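Local coordinates for GDP-mannose-dependent alpha-(1-6)-phosphatidylinositol monomannoside mannosyltransferase (Corynebacterium glutamicum, PDB 3OKP), which is a two-domain glycosyltransferase of the GT-B clan, with guanosine-5'-diphosphate-alpha-D-mannose bound in the model, at residues A[232-237]-A[255-260]; A[273-278]-A[305-310]. All coordinates share one frame; numbering follows the deposited sequence.

Interaction 1: residues A[232-237]-A[255-260]; sequences LLIVGS and VKFLGR. With GDD (guanosine-5'-diphosphate-alpha-D-mannose), chain B.
The Phe-257 ring is met obliquely by Ile-234, the two side chains lying side by side and pointing the same way, with CE1 of Phe-257 3.6 Å from CD1 of Ile-234. The same methyl, Ile-234 CD1, reaches Val-255 CG1 at 3.7 Å. The other flat group, the Arg-260 guanidinium, carries C2 of the GDD guanine over one face, shifted toward the rim. Arg-260 CG, anti to its backbone N (chi1 -154°), comes within 3.3 Å of GDD O6. On the sheet face away from Ile-234 and Phe-257, Leu-233 CD2 rests on Lys-256 CB at 3.8 Å, while Lys-256 NZ turns off to Gln-231.

Strand 255-259 is an outermost strand of its parallel sheet. Regular bonding, such as Ile-234 N to Lys-256 O at 2.8 Å, gives way to a shifted register at the end: Gly-236 N binds Gly-259 O at 2.9 Å from above the carbonyl plane. A water donates to the carbonyls of Ile-234 and Gly-236 and accepts from Gly-259 N. Both glycines have positive phi, which suits residues without CB. Backbone hydrogen bonds join the strands and apolar contacts pack the faces, while the strands' C-terminal ends bring Val-235, Gly-236 and Arg-260 up to the guanine.

Interaction 2: residues A[273-278]-A[305-310]; sequences ADIFAM and PVIAGT
Ile-275 turns CG2 anti to its backbone N, and Ile-307 holds CD1 in an extended position (chi2 173°); the two methyls meet at 4.1 Å between Ile-275 CG2 and Ile-307 CD1, the side chains slanting across each other. The pair belongs to a beta-alpha-beta crossover of the Rossmann-like kind, in which helix 294-301 links parallel strands 275-278 and 306-308. Ala-277 shares this face, its CB 4.1 Å from Ile-307 CB, and helix 331-342 packs over it through Leu-338 and Leu-341. On the other face, the Phe-276 ring takes Val-306 CG2 obliquely, at 4.4 Å from Phe-276 CD1, and also packs on Val-295 and Ala-299 of the crossover helix.

Three nearly straight backbone bonds run between the strands: Phe-276 N to Pro-305 O, Ile-307 N to Phe-276 O at 2.8 Å, and Met-278 N to Ile-307 O. Phe-276 O also receives the CA-H of Val-306. Past the last bond, Met-278 O is hydrogen-bonded to Tyr-296 OH, and the Met-278 side chain lies about 5 Å from the GDD. At the start of the pair, the pyrrolidine ring of Pro-305 sets CD 3.3 Å from Asp-274 O.

Overall arrangement
From the N terminus, the chain first builds the seven-stranded sheet, then the six-stranded one that holds both contacts. Strand 231-235 leads through helix 241-247 to strand 255-259, where interaction 1 closes its loop at one border of the sheet. Helix 263-272 then carries the chain across to strand 275-278, and interaction 2 closes a second loop after helix 294-301. The two loops follow in series, neither enclosing nor crossing the other. Strand 200-204 lies between strands 231-235 and 275-278 and bonds to both, so the contact centres stand 15 Å apart. Interaction 1 touches the guanine of GDD directly; from interaction 2 the side chain of Met-278 comes to about 5 Å of the ligand.

Interaction 1: residues A[232-237]-A[255-260]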
ATOM      1  N   LEU A 232      -0.371   1.433  24.388  1.00  8.29           N
ATOM      2  CA  LEU A 232      -0.520   0.861  23.059  1.00  8.20           C
ATOM      3  C   LEU A 232      -1.806   1.386  22.438  1.00  8.38           C
ATOM      4  O   LEU A 232      -2.907   1.130  22.942  1.00  8.22           O
ATOM      5  CB  LEU A 232      -0.535  -0.671  23.114  1.00  8.16           C
ATOM      6  CG  LEU A 232      -0.812  -1.445  21.814  1.00  8.18           C
ATOM      7  CD1 LEU A 232       0.220  -1.137  20.728  1.00  8.16           C
ATOM      8  CD2 LEU A 232      -0.868  -2.939  22.089  1.00  8.38           C
ATOM      9  N   LEU A 233      -1.658   2.134  21.351  1.00  8.51           N
ATOM     10  CA  LEU A 233      -2.806   2.687  20.647  1.00  8.70           C
ATOM     11  C   LEU A 233      -3.138   1.826  19.442  1.00  8.84           C
ATOM     12  O   LEU A 233      -2.350   1.719  18.501  1.00  8.63           O
ATOM     13  CB  LEU A 233      -2.544   4.134  20.217  1.00  8.82           C
ATOM     14  CG  LEU A 233      -2.101   5.140  21.286  1.00  9.32           C
ATOM     15  CD1 LEU A 233      -1.838   6.486  20.644  1.00  9.90           C
ATOM     16  CD2 LEU A 233      -3.135   5.274  22.406  1.00  9.99           C
ATOM     17  N   ILE A 234      -4.309   1.204  19.491  1.00  9.08           N
ATOM     18  CA  ILE A 234      -4.788   0.390  18.390  1.00  9.32           C
ATOM     19  C   ILE A 234      -5.755   1.222  17.549  1.00  9.63           C
ATOM     20  O   ILE A 234      -6.889   1.500  17.961  1.00  9.67           O
ATOM     21  CB  ILE A 234      -5.391  -0.947  18.891  1.00  9.69           C
ATOM     22  CG1 ILE A 234      -4.286  -1.801  19.532  1.00  9.63           C
ATOM     23  CG2 ILE A 234      -6.055  -1.703  17.748  1.00  9.67           C
ATOM     24  CD1 ILE A 234      -4.785  -2.928  20.407  1.00 12.39           C
ATOM     25  N   VAL A 235      -5.270   1.647  16.386  1.00  9.70           N
ATOM     26  CA  VAL A 235      -6.029   2.514  15.485  1.00 10.25           C
ATOM     27  C   VAL A 235      -6.519   1.707  14.290  1.00 10.67           C
ATOM     28  O   VAL A 235      -5.722   1.097  13.569  1.00 10.47           O
ATOM     29  CB  VAL A 235      -5.184   3.729  15.007  1.00 10.25           C
ATOM     30  CG1 VAL A 235      -5.975   4.604  14.036  1.00 10.59           C
ATOM     31  CG2 VAL A 235      -4.710   4.557  16.196  1.00 10.17           C
ATOM     32  N   GLY A 236      -7.835   1.697  14.096  1.00 11.24           N
ATOM     33  CA  GLY A 236      -8.450   0.987  12.978  1.00 11.78           C
ATOM     34  C   GLY A 236      -9.686   0.203  13.374  1.00 12.38           C
ATOM     35  O   GLY A 236     -10.077   0.186  14.546  1.00 12.24           O
ATOM     36  N   SER A 237     -10.297  -0.449  12.387  1.00 12.89           N
ATOM     37  CA  SER A 237     -11.495  -1.253  12.602  1.00 13.58           C
ATOM     38  C   SER A 237     -11.391  -2.605  11.892  1.00 13.73           C
ATOM     39  O   SER A 237     -10.589  -2.774  10.970  1.00 13.32           O
ATOM     40  CB  SER A 237     -12.743  -0.489  12.137  1.00 14.13           C
ATOM     41  OG  SER A 237     -12.652  -0.154  10.763  1.00 14.62           O
ATOM     42  N   VAL A 255      -3.881  -0.104  27.094  1.00 11.42           N
ATOM     43  CA  VAL A 255      -4.243  -0.390  25.706  1.00 11.48           C
ATOM     44  C   VAL A 255      -5.495   0.404  25.345  1.00 11.85           C
ATOM     45  O   VAL A 255      -6.514   0.319  26.036  1.00 12.07           O
ATOM     46  CB  VAL A 255      -4.477  -1.911  25.467  1.00 11.64           C
ATOM     47  CG1 VAL A 255      -4.933  -2.176  24.037  1.00 11.66           C
ATOM     48  CG2 VAL A 255      -3.212  -2.710  25.765  1.00 11.30           C
ATOM     49  N   LYS A 256      -5.408   1.177  24.265  1.00 11.78           N
ATOM     50  CA  LYS A 256      -6.520   2.009  23.820  1.00 12.25           C
ATOM     51  C   LYS A 256      -7.008   1.614  22.427  1.00 12.38           C
ATOM     52  O   LYS A 256      -6.239   1.627  21.459  1.00 12.10           O
ATOM     53  CB  LYS A 256      -6.125   3.493  23.838  1.00 12.38           C
ATOM     54  CG  LYS A 256      -5.538   3.996  25.165  1.00 13.03           C
ATOM     55  CD  LYS A 256      -6.613   4.180  26.230  1.00 15.14           C
ATOM     56  CE  LYS A 256      -6.041   4.767  27.517  1.00 15.59           C
ATOM     57  NZ  LYS A 256      -5.308   3.755  28.324  1.00 15.65           N
ATOM     58  N   PHE A 257      -8.289   1.257  22.340  1.00 12.53           N
ATOM     59  CA  PHE A 257      -8.945   1.000  21.063  1.00 12.61           C
ATOM     60  C   PHE A 257      -9.620   2.279  20.591  1.00 12.95           C
ATOM     61  O   PHE A 257     -10.717   2.623  21.041  1.00 13.26           O
ATOM     62  CB  PHE A 257      -9.960  -0.140  21.188  1.00 12.82           C
ATOM     63  CG  PHE A 257      -9.334  -1.482  21.443  1.00 12.66           C
ATOM     64  CD1 PHE A 257      -8.944  -2.295  20.383  1.00 12.83           C
ATOM     65  CD2 PHE A 257      -9.128  -1.932  22.744  1.00 12.69           C
ATOM     66  CE1 PHE A 257      -8.362  -3.539  20.618  1.00 12.92           C
ATOM     67  CE2 PHE A 257      -8.544  -3.168  22.987  1.00 12.60           C
ATOM     68  CZ  PHE A 257      -8.162  -3.975  21.922  1.00 12.60           C
ATOM     69  N   LEU A 258      -8.954   2.982  19.681  1.00 12.91           N
ATOM     70  CA  LEU A 258      -9.399   4.304  19.254  1.00 13.47           C
ATOM     71  C   LEU A 258     -10.388   4.259  18.090  1.00 14.08           C
ATOM     72  O   LEU A 258     -10.956   5.288  17.713  1.00 14.30           O
ATOM     73  CB  LEU A 258      -8.190   5.190  18.904  1.00 13.11           C
ATOM     74  CG  LEU A 258      -7.135   5.457  19.988  1.00 12.94           C
ATOM     75  CD1 LEU A 258      -6.045   6.384  19.458  1.00 12.46           C
ATOM     76  CD2 LEU A 258      -7.749   6.035  21.266  1.00 13.27           C
ATOM     77  N   GLY A 259     -10.590   3.070  17.527  1.00 14.49           N
ATOM     78  CA  GLY A 259     -11.464   2.895  16.369  1.00 15.40           C
ATOM     79  C   GLY A 259     -10.830   3.441  15.104  1.00 15.85           C
ATOM     80  O   GLY A 259      -9.628   3.725  15.073  1.00 15.42           O
ATOM     81  N   ARG A 260     -11.634   3.587  14.056  1.00 16.70           N
ATOM     82  CA  ARG A 260     -11.136   4.146  12.808  1.00 17.50           C
ATOM     83  C   ARG A 260     -11.146   5.668  12.899  1.00 17.68           C
ATOM     84  O   ARG A 260     -12.209   6.295  12.900  1.00 18.24           O
ATOM     85  CB  ARG A 260     -11.954   3.656  11.609  1.00 18.13           C
ATOM     86  CG  ARG A 260     -11.166   3.677  10.316  1.00 19.34           C
ATOM     87  CD  ARG A 260     -12.010   3.394   9.091  1.00 22.04           C
ATOM     88  NE  ARG A 260     -11.206   3.513   7.875  1.00 23.48           N
ATOM     89  CZ  ARG A 260     -11.047   4.638   7.181  1.00 24.51           C
ATOM     90  NH1 ARG A 260     -11.643   5.762   7.565  1.00 25.58           N
ATOM     91  NH2 ARG A 260     -10.292   4.639   6.092  1.00 24.99           N
TER
HETATM   92  N2  GDD B 601      -8.124   7.097   7.869  0.50 13.20           N
HETATM   93  C2  GDD B 601      -7.682   5.936   8.411  0.50 13.14           C
HETATM   94  N1  GDD B 601      -8.081   5.580   9.656  0.50 13.31           N
HETATM   95  N3  GDD B 601      -6.844   5.142   7.705  0.50 13.12           N
HETATM   96  C4  GDD B 601      -6.391   3.975   8.236  0.50 13.25           C
HETATM   97  C5  GDD B 601      -6.791   3.595   9.507  0.50 13.22           C
HETATM   98  C6  GDD B 601      -7.652   4.424  10.218  0.50 13.31           C
HETATM   99  O6  GDD B 601      -8.031   4.108  11.365  0.50 13.24           O
HETATM  100  N7  GDD B 601      -6.202   2.412   9.778  0.50 13.32           N
HETATM  101  C8  GDD B 601      -5.458   2.068   8.701  0.50 13.38           C
HETATM  102  N9  GDD B 601      -5.579   3.023   7.765  0.50 13.33           N
HETATM  103  C1' GDD B 601      -4.930   3.060   6.429  0.50 13.14           C
HETATM  104  C2' GDD B 601      -3.435   3.305   6.565  0.50 12.76           C
HETATM  105  O2' GDD B 601      -3.134   4.699   6.677  0.50 12.88           O
HETATM  106  C3' GDD B 601      -2.876   2.686   5.300  0.50 12.71           C
HETATM  107  O3' GDD B 601      -2.799   3.667   4.259  0.50 12.17           O
HETATM  108  C4' GDD B 601      -3.880   1.603   4.916  0.50 12.90           C
HETATM  109  O4' GDD B 601      -5.052   1.828   5.711  0.50 12.93           O
HETATM  110  C5' GDD B 601      -3.334   0.202   5.187  0.50 13.17           C
HETATM  111  O5' GDD B 601      -2.722  -0.345   4.015  0.50 13.30           O
HETATM  112  PA  GDD B 601      -1.709  -1.382   4.082  0.50 13.27           P
HETATM  113  O1A GDD B 601      -1.188  -1.516   2.953  0.50 13.01           O
HETATM  114  O2A GDD B 601      -0.811  -1.061   4.899  0.50 12.88           O
HETATM  115  O3A GDD B 601      -2.281  -2.647   4.504  0.50 13.56           O
HETATM  116  PB  GDD B 601      -3.433  -3.285   3.887  0.50 13.50           P
HETATM  117  O2B GDD B 601      -3.439  -3.110   2.649  0.50 13.24           O
HETATM  118  O3B GDD B 601      -3.393  -4.511   4.126  0.50 13.27           O
HETATM  119  O1B GDD B 601      -4.648  -2.757   4.457  0.50 14.16           O
HETATM  120  O   HOH W   1      -9.287   0.387  17.251  1.00 12.02           O

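Interaction 2: residues A[273-278]-A[305-310]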
ATOM      1  N   ALA A 273       3.598   9.513  18.245  1.00  7.55           N
ATOM      2  CA  ALA A 273       4.031   8.262  18.877  1.00  7.25           C
ATOM      3  C   ALA A 273       5.551   8.151  18.989  1.00  7.16           C
ATOM      4  O   ALA A 273       6.294   8.746  18.204  1.00  7.03           O
ATOM      5  CB  ALA A 273       3.472   7.063  18.116  1.00  7.03           C
ATOM      6  N   ASP A 274       6.002   7.379  19.972  1.00  7.25           N
ATOM      7  CA  ASP A 274       7.421   7.081  20.138  1.00  7.48           C
ATOM      8  C   ASP A 274       7.861   5.945  19.210  1.00  7.24           C
ATOM      9  O   ASP A 274       8.967   5.968  18.669  1.00  7.14           O
ATOM     10  CB  ASP A 274       7.721   6.734  21.599  1.00  7.71           C
ATOM     11  CG  ASP A 274       7.489   7.909  22.538  1.00  8.71           C
ATOM     12  OD1 ASP A 274       8.214   8.920  22.418  1.00  9.43           O
ATOM     13  OD2 ASP A 274       6.581   7.822  23.396  1.00  9.28           O
ATOM     14  N   ILE A 275       6.987   4.956  19.037  1.00  6.96           N
ATOM     15  CA  ILE A 275       7.262   3.797  18.185  1.00  6.95           C
ATOM     16  C   ILE A 275       6.009   3.445  17.385  1.00  6.93           C
ATOM     17  O   ILE A 275       4.898   3.503  17.914  1.00  6.94           O
ATOM     18  CB  ILE A 275       7.681   2.547  19.025  1.00  6.91           C
ATOM     19  CG1 ILE A 275       8.881   2.854  19.932  1.00  7.03           C
ATOM     20  CG2 ILE A 275       7.989   1.344  18.118  1.00  6.46           C
ATOM     21  CD1 ILE A 275       9.139   1.790  20.996  1.00  7.44           C
ATOM     22  N   PHE A 276       6.196   3.099  16.111  1.00  7.01           N
ATOM     23  CA  PHE A 276       5.152   2.437  15.333  1.00  7.15           C
ATOM     24  C   PHE A 276       5.476   0.951  15.257  1.00  7.23           C
ATOM     25  O   PHE A 276       6.584   0.567  14.877  1.00  7.42           O
ATOM     26  CB  PHE A 276       5.017   3.021  13.919  1.00  7.27           C
ATOM     27  CG  PHE A 276       3.992   2.304  13.065  1.00  7.98           C
ATOM     28  CD1 PHE A 276       4.354   1.201  12.286  1.00  8.07           C
ATOM     29  CD2 PHE A 276       2.662   2.719  13.058  1.00  7.77           C
ATOM     30  CE1 PHE A 276       3.405   0.526  11.514  1.00  8.22           C
ATOM     31  CE2 PHE A 276       1.709   2.057  12.285  1.00  8.47           C
ATOM     32  CZ  PHE A 276       2.081   0.956  11.515  1.00  8.00           C
ATOM     33  N   ALA A 277       4.505   0.120  15.619  1.00  7.15           N
ATOM     34  CA  ALA A 277       4.691  -1.326  15.600  1.00  7.36           C
ATOM     35  C   ALA A 277       3.511  -2.023  14.934  1.00  7.54           C
ATOM     36  O   ALA A 277       2.349  -1.732  15.235  1.00  7.51           O
ATOM     37  CB  ALA A 277       4.902  -1.855  17.017  1.00  7.25           C
ATOM     38  N   MET A 278       3.825  -2.929  14.012  1.00  7.60           N
ATOM     39  CA  MET A 278       2.827  -3.791  13.387  1.00  7.77           C
ATOM     40  C   MET A 278       3.545  -5.072  12.969  1.00  7.76           C
ATOM     41  O   MET A 278       4.080  -5.151  11.861  1.00  7.76           O
ATOM     42  CB  MET A 278       2.153  -3.096  12.192  1.00  7.77           C
ATOM     43  CG  MET A 278       0.838  -3.739  11.748  1.00  8.36           C
ATOM     44  SD  MET A 278       1.030  -5.050  10.517  1.00  8.83           S
ATOM     45  CE  MET A 278       1.127  -4.091   9.007  1.00  8.00           C
ATOM     46  N   PRO A 305      10.225   5.641  14.533  1.00  7.48           N
ATOM     47  CA  PRO A 305      10.875   4.324  14.460  1.00  7.60           C
ATOM     48  C   PRO A 305       9.863   3.204  14.209  1.00  7.38           C
ATOM     49  O   PRO A 305       8.765   3.232  14.764  1.00  7.28           O
ATOM     50  CB  PRO A 305      11.495   4.156  15.853  1.00  7.55           C
ATOM     51  CG  PRO A 305      11.687   5.536  16.353  1.00  7.97           C
ATOM     52  CD  PRO A 305      10.557   6.345  15.786  1.00  7.65           C
ATOM     53  N   VAL A 306      10.234   2.233  13.382  1.00  7.47           N
ATOM     54  CA  VAL A 306       9.305   1.177  12.984  1.00  7.64           C
ATOM     55  C   VAL A 306       9.717  -0.202  13.493  1.00  7.82           C
ATOM     56  O   VAL A 306      10.882  -0.580  13.412  1.00  8.05           O
ATOM     57  CB  VAL A 306       9.115   1.140  11.440  1.00  7.72           C
ATOM     58  CG1 VAL A 306       8.367  -0.117  10.997  1.00  7.90           C
ATOM     59  CG2 VAL A 306       8.381   2.383  10.968  1.00  7.72           C
ATOM     60  N   ILE A 307       8.752  -0.936  14.035  1.00  7.96           N
ATOM     61  CA  ILE A 307       8.898  -2.374  14.212  1.00  8.19           C
ATOM     62  C   ILE A 307       7.943  -3.043  13.221  1.00  8.54           C
ATOM     63  O   ILE A 307       6.726  -2.834  13.268  1.00  8.44           O
ATOM     64  CB  ILE A 307       8.649  -2.837  15.671  1.00  8.20           C
ATOM     65  CG1 ILE A 307       9.723  -2.255  16.601  1.00  8.42           C
ATOM     66  CG2 ILE A 307       8.633  -4.370  15.757  1.00  7.84           C
ATOM     67  CD1 ILE A 307       9.490  -2.502  18.075  1.00  8.43           C
ATOM     68  N   ALA A 308       8.518  -3.808  12.299  1.00  8.87           N
ATOM     69  CA  ALA A 308       7.759  -4.496  11.260  1.00  9.30           C
ATOM     70  C   ALA A 308       7.790  -6.003  11.488  1.00  9.66           C
ATOM     71  O   ALA A 308       8.632  -6.512  12.237  1.00  9.81           O
ATOM     72  CB  ALA A 308       8.313  -4.146   9.881  1.00  9.40           C
ATOM     73  N   GLY A 309       6.861  -6.709  10.850  1.00  9.98           N
ATOM     74  CA  GLY A 309       6.796  -8.166  10.937  1.00 10.35           C
ATOM     75  C   GLY A 309       7.554  -8.859   9.821  1.00 10.66           C
ATOM     76  O   GLY A 309       8.117  -8.211   8.932  1.00 10.71           O
ATOM     77  N   THR A 310       7.566 -10.187   9.877  1.00 10.89           N
ATOM     78  CA  THR A 310       8.306 -11.007   8.920  1.00 11.28           C
ATOM     79  C   THR A 310       7.487 -11.352   7.674  1.00 11.13           C
ATOM     80  O   THR A 310       8.026 -11.909   6.717  1.00 11.67           O
ATOM     81  CB  THR A 310       8.783 -12.325   9.564  1.00 11.52           C
ATOM     82  OG1 THR A 310       7.659 -13.002  10.143  1.00 12.15           O
ATOM     83  CG2 THR A 310       9.835 -12.060  10.641  1.00 11.93           C
TER